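Local atomic coordinates of malate dehydrogenase (Naegleria fowleri, PDB entry 6UM4), a protein that probably catalyses the reversible, nicotinamide-nucleotide-dependent interconversion of malate and oxaloacetate. Residues Asn229-Ser234 against Glu409-Val414; Ala275-Gly278 against Gln284-Asp287; Pro359-Gly362 against Pro367-Ile370. All coordinates share one frame; numbering follows the deposited sequence.

Interaction 1: Asn229-Ser234 against Glu409-Val414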
ATOM      1  N   ASN A 229     -16.156  14.976  14.219  1.00 21.66           N
ATOM      2  CA  ASN A 229     -16.789  14.658  12.941  1.00 21.67           C
ATOM      3  C   ASN A 229     -17.671  13.422  13.066  1.00 21.59           C
ATOM      4  O   ASN A 229     -18.802  13.402  12.566  1.00 22.09           O
ATOM      5  CB  ASN A 229     -15.727  14.448  11.861  1.00 21.11           C
ATOM      6  CG  ASN A 229     -15.126  15.752  11.366  1.00 25.19           C
ATOM      7  OD1 ASN A 229     -15.700  16.828  11.538  1.00 23.89           O
ATOM      8  ND2 ASN A 229     -13.948  15.661  10.759  1.00 22.85           N
ATOM      9  N   ALA A 230     -17.173  12.385  13.752  1.00 21.10           N
ATOM     10  CA  ALA A 230     -17.956  11.163  13.930  1.00 21.54           C
ATOM     11  C   ALA A 230     -19.238  11.444  14.705  1.00 28.08           C
ATOM     12  O   ALA A 230     -20.320  10.934  14.365  1.00 22.40           O
ATOM     13  CB  ALA A 230     -17.112  10.120  14.667  1.00 20.62           C
ATOM     14  N   MET A 231     -19.128  12.263  15.753  1.00 27.71           N
ATOM     15  CA  MET A 231     -20.293  12.620  16.543  1.00 23.17           C
ATOM     16  C   MET A 231     -21.339  13.339  15.701  1.00 23.86           C
ATOM     17  O   MET A 231     -22.540  13.107  15.861  1.00 25.18           O
ATOM     18  CB  MET A 231     -19.863  13.494  17.706  1.00 23.46           C
ATOM     19  CG  MET A 231     -21.030  13.825  18.632  1.00 34.59           C
ATOM     20  SD  MET A 231     -20.758  15.463  19.289  1.00 48.30           S
ATOM     21  CE  MET A 231     -20.947  16.416  17.793  1.00 40.77           C
ATOM     22  N   ILE A 232     -20.906  14.282  14.860  1.00 28.96           N
ATOM     23  CA  ILE A 232     -21.842  14.977  13.978  1.00 30.38           C
ATOM     24  C   ILE A 232     -22.466  14.008  12.977  1.00 24.47           C
ATOM     25  O   ILE A 232     -23.658  14.104  12.652  1.00 25.18           O
ATOM     26  CB  ILE A 232     -21.146  16.145  13.259  1.00 31.36           C
ATOM     27  CG1 ILE A 232     -20.825  17.257  14.249  1.00 34.04           C
ATOM     28  CG2 ILE A 232     -22.055  16.692  12.156  1.00 27.96           C
ATOM     29  CD1 ILE A 232     -22.066  17.907  14.831  1.00 37.69           C
ATOM     30  N   THR A 233     -21.660  13.103  12.425  1.00 27.28           N
ATOM     31  CA  THR A 233     -22.195  12.120  11.485  1.00 28.53           C
ATOM     32  C   THR A 233     -23.324  11.329  12.130  1.00 32.36           C
ATOM     33  O   THR A 233     -24.416  11.197  11.565  1.00 24.86           O
ATOM     34  CB  THR A 233     -21.094  11.167  11.028  1.00 22.65           C
ATOM     35  OG1 THR A 233     -20.004  11.909  10.477  1.00 22.92           O
ATOM     36  CG2 THR A 233     -21.637  10.202   9.976  1.00 22.79           C
ATOM     37  N   SER A 234     -23.059  10.799  13.327  1.00 28.56           N
ATOM     38  CA  SER A 234     -24.021   9.970  14.034  1.00 28.18           C
ATOM     39  C   SER A 234     -25.258  10.760  14.425  1.00 30.50           C
ATOM     40  O   SER A 234     -26.375  10.247  14.336  1.00 26.45           O
ATOM     41  CB  SER A 234     -23.350   9.363  15.271  1.00 27.94           C
ATOM     42  OG  SER A 234     -24.235   8.529  16.001  1.00 24.89           O
ATOM     43  N   GLU A 409     -15.516  20.892  24.646  1.00 32.82           N
ATOM     44  CA  GLU A 409     -15.412  22.212  24.029  1.00 32.25           C
ATOM     45  C   GLU A 409     -15.651  22.122  22.530  1.00 27.77           C
ATOM     46  O   GLU A 409     -16.329  22.973  21.948  1.00 28.44           O
ATOM     47  CB  GLU A 409     -14.050  22.843  24.327  1.00 28.58           C
ATOM     48  N   GLU A 410     -15.127  21.076  21.894  1.00 26.59           N
ATOM     49  CA  GLU A 410     -15.376  20.888  20.472  1.00 28.71           C
ATOM     50  C   GLU A 410     -16.867  20.718  20.198  1.00 29.09           C
ATOM     51  O   GLU A 410     -17.407  21.325  19.269  1.00 30.42           O
ATOM     52  CB  GLU A 410     -14.581  19.686  19.969  1.00 24.83           C
ATOM     53  CG  GLU A 410     -13.079  19.963  19.912  1.00 28.50           C
ATOM     54  CD  GLU A 410     -12.259  18.868  19.228  1.00 31.97           C
ATOM     55  OE1 GLU A 410     -12.830  17.992  18.530  1.00 26.69           O
ATOM     56  OE2 GLU A 410     -11.024  18.876  19.426  1.00 33.81           O
ATOM     57  N   LYS A 411     -17.554  19.938  21.032  1.00 26.47           N
ATOM     58  CA  LYS A 411     -18.975  19.697  20.813  1.00 27.48           C
ATOM     59  C   LYS A 411     -19.781  20.986  20.921  1.00 28.13           C
ATOM     60  O   LYS A 411     -20.626  21.266  20.066  1.00 28.97           O
ATOM     61  CB  LYS A 411     -19.484  18.659  21.811  1.00 27.36           C
ATOM     62  CG  LYS A 411     -20.964  18.397  21.731  1.00 29.22           C
ATOM     63  CD  LYS A 411     -21.314  17.150  22.510  1.00 35.06           C
ATOM     64  CE  LYS A 411     -22.820  16.979  22.618  1.00 42.92           C
ATOM     65  NZ  LYS A 411     -23.246  15.913  21.667  1.00 46.01           N
ATOM     66  N   LYS A 412     -19.487  21.813  21.930  1.00 28.96           N
ATOM     67  CA  LYS A 412     -20.205  23.076  22.079  1.00 31.35           C
ATOM     68  C   LYS A 412     -20.008  23.971  20.865  1.00 34.09           C
ATOM     69  O   LYS A 412     -20.929  24.694  20.476  1.00 36.11           O
ATOM     70  CB  LYS A 412     -19.750  23.810  23.342  1.00 31.14           C
ATOM     71  N   ILE A 413     -18.830  23.922  20.243  1.00 32.37           N
ATOM     72  CA  ILE A 413     -18.583  24.781  19.091  1.00 32.45           C
ATOM     73  C   ILE A 413     -19.449  24.370  17.909  1.00 33.69           C
ATOM     74  O   ILE A 413     -19.983  25.224  17.196  1.00 35.08           O
ATOM     75  CB  ILE A 413     -17.089  24.770  18.733  1.00 31.13           C
ATOM     76  CG1 ILE A 413     -16.316  25.590  19.765  1.00 33.02           C
ATOM     77  CG2 ILE A 413     -16.879  25.243  17.290  1.00 29.76           C
ATOM     78  CD1 ILE A 413     -14.830  25.508  19.611  1.00 33.36           C
ATOM     79  N   VAL A 414     -19.655  23.068  17.710  1.00 33.66           N
ATOM     80  CA  VAL A 414     -20.406  22.603  16.548  1.00 35.11           C
ATOM     81  C   VAL A 414     -21.840  22.226  16.900  1.00 40.85           C
ATOM     82  O   VAL A 414     -22.528  21.617  16.072  1.00 44.09           O
ATOM     83  CB  VAL A 414     -19.702  21.427  15.853  1.00 27.08           C
ATOM     84  CG1 VAL A 414     -18.306  21.829  15.447  1.00 28.40           C
ATOM     85  CG2 VAL A 414     -19.677  20.173  16.751  1.00 26.39           C
TER
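M231 and I232, on helix 226-235 of the Rossmann-type NAD-binding domain, meet K411 and V414 on the last helix, 394-414, of the alpha/beta C-terminal domain: a helix-to-helix interface between the two domains of the lactate/malate dehydrogenase fold. The local axes run 10.9 Å apart at an angle of -47°, so the backbones stay well separated and side chains span the gap. Contact is small and mostly apolar, with no hydrogen bond from one segment to the other. M231 touches both K411 and V414. With CG anti to the backbone N (chi1 -176°), its chain leaves helix 226-235 toward the partner, then bends at chi2 and chi3, which lays SD against the K411 chain and turns CE to V414. The two long side chains lie about at right angles: SD sits on the flank of the lysine, 3.8 Å from K411 CG and 3.7 Å from K411 CD. K411 is extended up to CE and turns only at chi4, where NZ comes within 3.5 Å of M231 SD. The ammonium group has its main polar partner outside this pair, in G369 O, and the sulfur is only a neighbour. W371 and L418 also touch M231 and help enclose it. Beside them E410 sends its carboxylate to T228, in the first turn of helix 226-235, and to N279, adding polar ties to the apolar seam. The apolar part of the contact centres on V414 CG2: M231 CE rests 4.1 Å from V414 CG2, while I232 points its delta methyl at the same branch, with I232 CD1 3.8 Å from V414 CG2.

Interaction 2: Ala275-Gly278 against Gln284-Asp287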
ATOM      1  N   ALA A 275      -3.439   1.288  25.175  1.00 24.52           N
ATOM      2  CA  ALA A 275      -4.625   1.989  24.692  1.00 25.57           C
ATOM      3  C   ALA A 275      -4.396   3.497  24.653  1.00 20.00           C
ATOM      4  O   ALA A 275      -3.608   4.045  25.426  1.00 23.76           O
ATOM      5  CB  ALA A 275      -5.844   1.678  25.565  1.00 32.15           C
ATOM      6  N   ILE A 276      -5.126   4.151  23.758  1.00 19.76           N
ATOM      7  CA  ILE A 276      -5.217   5.607  23.659  1.00 22.37           C
ATOM      8  C   ILE A 276      -6.589   6.033  24.186  1.00 19.94           C
ATOM      9  O   ILE A 276      -7.610   5.489  23.757  1.00 20.30           O
ATOM     10  CB  ILE A 276      -5.018   6.049  22.197  1.00 21.86           C
ATOM     11  CG1 ILE A 276      -3.696   5.496  21.651  1.00 25.52           C
ATOM     12  CG2 ILE A 276      -5.125   7.544  22.031  1.00 23.37           C
ATOM     13  CD1 ILE A 276      -2.444   6.083  22.292  1.00 19.10           C
ATOM     14  N   TRP A 277      -6.620   6.979  25.131  1.00 20.46           N
ATOM     15  CA  TRP A 277      -7.877   7.548  25.621  1.00 20.91           C
ATOM     16  C   TRP A 277      -8.087   8.947  25.050  1.00 20.87           C
ATOM     17  O   TRP A 277      -7.140   9.719  24.889  1.00 20.84           O
ATOM     18  CB  TRP A 277      -7.907   7.661  27.151  1.00 21.73           C
ATOM     19  CG  TRP A 277      -7.762   6.386  27.936  1.00 22.03           C
ATOM     20  CD1 TRP A 277      -6.596   5.747  28.249  1.00 22.03           C
ATOM     21  CD2 TRP A 277      -8.807   5.646  28.582  1.00 22.56           C
ATOM     22  NE1 TRP A 277      -6.853   4.620  28.983  1.00 22.48           N
ATOM     23  CE2 TRP A 277      -8.202   4.545  29.222  1.00 24.41           C
ATOM     24  CE3 TRP A 277     -10.193   5.795  28.664  1.00 26.17           C
ATOM     25  CZ2 TRP A 277      -8.936   3.604  29.935  1.00 24.87           C
ATOM     26  CZ3 TRP A 277     -10.915   4.861  29.363  1.00 23.56           C
ATOM     27  CH2 TRP A 277     -10.286   3.775  29.991  1.00 23.84           C
ATOM     28  N   GLY A 278      -9.346   9.293  24.787  1.00 21.02           N
ATOM     29  CA  GLY A 278      -9.676  10.687  24.530  1.00 21.27           C
ATOM     30  C   GLY A 278      -9.830  11.100  23.072  1.00 20.79           C
ATOM     31  O   GLY A 278     -10.343  10.344  22.245  1.00 20.36           O
ATOM     32  N   GLN A 284      -4.664  13.713  23.605  1.00 24.49           N
ATOM     33  CA  GLN A 284      -4.857  12.288  23.795  1.00 23.07           C
ATOM     34  C   GLN A 284      -4.028  11.804  24.972  1.00 24.31           C
ATOM     35  O   GLN A 284      -3.005  12.396  25.336  1.00 24.93           O
ATOM     36  CB  GLN A 284      -4.446  11.534  22.533  1.00 23.71           C
ATOM     37  CG  GLN A 284      -2.954  11.570  22.307  1.00 24.15           C
ATOM     38  CD  GLN A 284      -2.557  10.943  20.999  1.00 23.18           C
ATOM     39  OE1 GLN A 284      -2.288   9.742  20.940  1.00 23.25           O
ATOM     40  NE2 GLN A 284      -2.450  11.762  19.952  1.00 19.58           N
ATOM     41  N   TYR A 285      -4.486  10.727  25.586  1.00 21.66           N
ATOM     42  CA  TYR A 285      -3.722  10.127  26.664  1.00 21.69           C
ATOM     43  C   TYR A 285      -3.279   8.740  26.256  1.00 24.88           C
ATOM     44  O   TYR A 285      -4.074   7.791  26.317  1.00 24.38           O
ATOM     45  CB  TYR A 285      -4.529  10.078  27.965  1.00 22.65           C
ATOM     46  CG  TYR A 285      -3.797   9.340  29.049  1.00 22.84           C
ATOM     47  CD1 TYR A 285      -2.440   9.583  29.298  1.00 23.98           C
ATOM     48  CD2 TYR A 285      -4.433   8.372  29.794  1.00 23.11           C
ATOM     49  CE1 TYR A 285      -1.767   8.890  30.270  1.00 24.56           C
ATOM     50  CE2 TYR A 285      -3.762   7.678  30.775  1.00 23.78           C
ATOM     51  CZ  TYR A 285      -2.435   7.941  31.005  1.00 23.86           C
ATOM     52  OH  TYR A 285      -1.788   7.241  31.988  1.00 24.47           O
ATOM     53  N   PRO A 286      -2.034   8.570  25.810  1.00 26.99           N
ATOM     54  CA  PRO A 286      -1.498   7.222  25.585  1.00 24.07           C
ATOM     55  C   PRO A 286      -1.231   6.560  26.929  1.00 25.47           C
ATOM     56  O   PRO A 286      -0.436   7.058  27.729  1.00 23.79           O
ATOM     57  CB  PRO A 286      -0.196   7.482  24.812  1.00 22.58           C
ATOM     58  CG  PRO A 286      -0.203   8.974  24.467  1.00 22.95           C
ATOM     59  CD  PRO A 286      -1.036   9.612  25.528  1.00 24.94           C
ATOM     60  N   ASP A 287      -1.887   5.434  27.181  1.00 24.81           N
ATOM     61  CA  ASP A 287      -1.984   4.884  28.527  1.00 23.64           C
ATOM     62  C   ASP A 287      -1.155   3.609  28.605  1.00 26.91           C
ATOM     63  O   ASP A 287      -1.506   2.599  27.984  1.00 22.23           O
ATOM     64  CB  ASP A 287      -3.450   4.626  28.886  1.00 24.86           C
ATOM     65  CG  ASP A 287      -3.643   4.204  30.344  1.00 30.88           C
ATOM     66  OD1 ASP A 287      -2.657   4.178  31.112  1.00 29.98           O
ATOM     67  OD2 ASP A 287      -4.799   3.922  30.723  1.00 30.43           O
TER
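The indole of W277 has D287 CB and Y285 O in plane at its edge, and the phenol of Y285 has D287 CA over one face, 3.9 Å above the ring plane and displaced toward the rim. The two rings are nearly parallel, the five-membered ring of W277 and the ring of Y285 inclined by 24°, but they are offset by so much, 5.8 Å between centroids, that little of one covers the other; W277 CD1 and Y285 CD2 touch at 3.7 Å. Y364 adds an edge-to-face partner to W277. D287, with CG anti to its backbone N (chi1 -173°), runs alongside the indole and offers the anti lone pair of OD2 to W277 NE1. That bond measures 2.8 Å from W277 NE1 to D287 OD2 and is bent (135° at the hydrogen), the oxygen lying partly out of the ring plane. D287 OD1 bonds to S289, so both carboxylate oxygens are engaged. Y285 OH is bonded to S396 of helix 394-414. On the side of the hairpin that carries I276 and P286, away from W277, Y285 and D287, I276 CD1 lies 3.7 Å from P286 CB; as a non-hydrogen-bonded pair, these two give the proline a place where its missing N-H costs no cross-strand bond. Backbone bonds flank them: W277 N to Y285 O and Y285 N to W277 O, each 2.9 Å, and D287 N to A275 O. This ladder forms an antiparallel beta hairpin whose first strand ends in Trp and runs into a Gly-Asn-His-Ser turn; in lactate and malate dehydrogenases the histidine at this place is catalytic.

Interaction 3: Pro359-Gly362 against Pro367-Ile370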
ATOM      1  N   PRO A 359     -18.769   6.120  20.562  1.00 23.26           N
ATOM      2  CA  PRO A 359     -19.751   6.881  21.351  1.00 26.77           C
ATOM      3  C   PRO A 359     -19.677   6.492  22.817  1.00 25.83           C
ATOM      4  O   PRO A 359     -19.723   5.310  23.175  1.00 24.12           O
ATOM      5  CB  PRO A 359     -21.106   6.494  20.733  1.00 23.97           C
ATOM      6  CG  PRO A 359     -20.850   5.195  20.034  1.00 23.61           C
ATOM      7  CD  PRO A 359     -19.424   5.317  19.516  1.00 22.56           C
ATOM      8  N   SER A 360     -19.572   7.498  23.669  1.00 25.87           N
ATOM      9  CA  SER A 360     -19.555   7.240  25.100  1.00 25.14           C
ATOM     10  C   SER A 360     -20.950   6.865  25.594  1.00 28.50           C
ATOM     11  O   SER A 360     -21.914   7.624  25.427  1.00 31.06           O
ATOM     12  CB  SER A 360     -19.042   8.465  25.844  1.00 29.72           C
ATOM     13  OG  SER A 360     -19.202   8.290  27.233  1.00 25.92           O
ATOM     14  N   ARG A 361     -21.059   5.676  26.184  1.00 30.14           N
ATOM     15  CA  ARG A 361     -22.195   5.301  27.014  1.00 33.51           C
ATOM     16  C   ARG A 361     -21.865   5.421  28.503  1.00 35.65           C
ATOM     17  O   ARG A 361     -22.432   4.702  29.331  1.00 43.81           O
ATOM     18  CB  ARG A 361     -22.653   3.882  26.676  1.00 38.39           C
ATOM     19  CG  ARG A 361     -22.962   3.630  25.185  1.00 33.57           C
ATOM     20  CD  ARG A 361     -24.214   4.394  24.726  1.00 46.60           C
ATOM     21  NE  ARG A 361     -24.611   4.066  23.349  1.00 47.87           N
ATOM     22  CZ  ARG A 361     -25.723   4.500  22.754  1.00 50.02           C
ATOM     23  NH1 ARG A 361     -26.652   5.138  23.450  1.00 50.06           N
ATOM     24  NH2 ARG A 361     -25.983   4.156  21.499  1.00 47.26           N
ATOM     25  N   GLY A 362     -20.938   6.307  28.860  1.00 29.47           N
ATOM     26  CA  GLY A 362     -20.552   6.487  30.248  1.00 28.58           C
ATOM     27  C   GLY A 362     -19.516   5.527  30.777  1.00 28.33           C
ATOM     28  O   GLY A 362     -19.296   5.502  31.988  1.00 29.07           O
ATOM     29  N   PRO A 367     -18.303  11.467  30.106  1.00 27.72           N
ATOM     30  CA  PRO A 367     -19.582  12.094  29.741  1.00 28.34           C
ATOM     31  C   PRO A 367     -20.151  11.513  28.450  1.00 31.67           C
ATOM     32  O   PRO A 367     -19.419  11.201  27.509  1.00 28.75           O
ATOM     33  CB  PRO A 367     -19.218  13.572  29.569  1.00 28.45           C
ATOM     34  CG  PRO A 367     -17.997  13.761  30.455  1.00 31.24           C
ATOM     35  CD  PRO A 367     -17.242  12.461  30.353  1.00 27.61           C
ATOM     36  N   ARG A 368     -21.472  11.375  28.417  1.00 28.47           N
ATOM     37  CA  ARG A 368     -22.189  10.840  27.269  1.00 29.48           C
ATOM     38  C   ARG A 368     -22.282  11.887  26.157  1.00 27.80           C
ATOM     39  O   ARG A 368     -22.146  13.092  26.375  1.00 31.63           O
ATOM     40  CB  ARG A 368     -23.599  10.381  27.700  1.00 32.55           C
ATOM     41  CG  ARG A 368     -23.596   9.514  28.984  1.00 41.28           C
ATOM     42  CD  ARG A 368     -24.986   9.100  29.474  1.00 53.53           C
ATOM     43  NE  ARG A 368     -25.510   7.927  28.766  1.00 61.09           N
ATOM     44  CZ  ARG A 368     -25.656   6.715  29.302  1.00 59.10           C
ATOM     45  NH1 ARG A 368     -26.141   5.716  28.569  1.00 47.93           N
ATOM     46  NH2 ARG A 368     -25.325   6.501  30.572  1.00 61.17           N
ATOM     47  N   GLY A 369     -22.519  11.415  24.949  1.00 31.96           N
ATOM     48  CA  GLY A 369     -22.709  12.320  23.836  1.00 33.20           C
ATOM     49  C   GLY A 369     -21.434  12.759  23.135  1.00 31.03           C
ATOM     50  O   GLY A 369     -21.519  13.488  22.137  1.00 28.63           O
ATOM     51  N   ILE A 370     -20.261  12.367  23.621  1.00 27.34           N
ATOM     52  CA  ILE A 370     -19.020  12.622  22.903  1.00 24.46           C
ATOM     53  C   ILE A 370     -18.491  11.289  22.414  1.00 23.64           C
ATOM     54  O   ILE A 370     -18.795  10.226  22.977  1.00 23.81           O
ATOM     55  CB  ILE A 370     -17.932  13.326  23.747  1.00 24.49           C
ATOM     56  CG1 ILE A 370     -17.669  12.539  25.023  1.00 24.72           C
ATOM     57  CG2 ILE A 370     -18.298  14.770  24.036  1.00 25.33           C
ATOM     58  CD1 ILE A 370     -16.398  12.971  25.719  1.00 32.03           C
TER
HETATM   59  O   HOH W   1     -27.379   6.245  26.224  1.00 36.41           O
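From S360, CB approaches the other arm of the loop between two carbonyls, 3.2 Å from P367 O and 3.4 Å from I370 O. OG, anti to the backbone N (chi1 172°), is thereby carried to P367 and donates a hydrogen bond of 2.9 Å from S360 OG to P367 O. The hydroxyl comes in well above the carbonyl plane, 63° out of it. The same oxygen accepts from G362 N at 3.1 Å, so S360 OG bridges its own arm and the opposite one. Behind it the backbone adds a bond of 2.9 Å from S360 N to I370 O. Farther out, R368 bends at chi3 and brings its guanidinium under R361 O, which lies over one face toward the rim, with R368 NH2 nearest at 3.6 Å; this is contact, not a hydrogen bond. A water in the guanidinium planes of both R361 and R368 accepts from R361 NH1 and R368 NH1, linking two like-charged groups, while R361 NE makes a salt bridge to E243. I370 packs on L407 and K411 of helix 394-414. Serine and glycine thus form an ST turn, S360 OG to G362 N, that starts the loop joining the antiparallel strands 353-359 and 371-380 of the C-terminal domain.

How the interactions relate
Helix 394-414 is common to all three sites: it supplies one side of interaction 1 and receives side chains from interactions 2 and 3. Interactions 1 and 3 touch, their centres about 12 Å apart; K411 NZ is 3.0 Å from G369 O, a probable hydrogen bond, M231 SD packs on G369 O at 3.5 Å, and K411 CD on I370 CG2 at 4.1 Å. Interaction 2 stands apart, its centre about 19 Å from that of interaction 1 and about 16 Å from that of interaction 3, with nearest atoms about 9 and 7 Å away. E410 still links its helix to N279 in the hairpin turn of interaction 2, where relatives place the catalytic histidine.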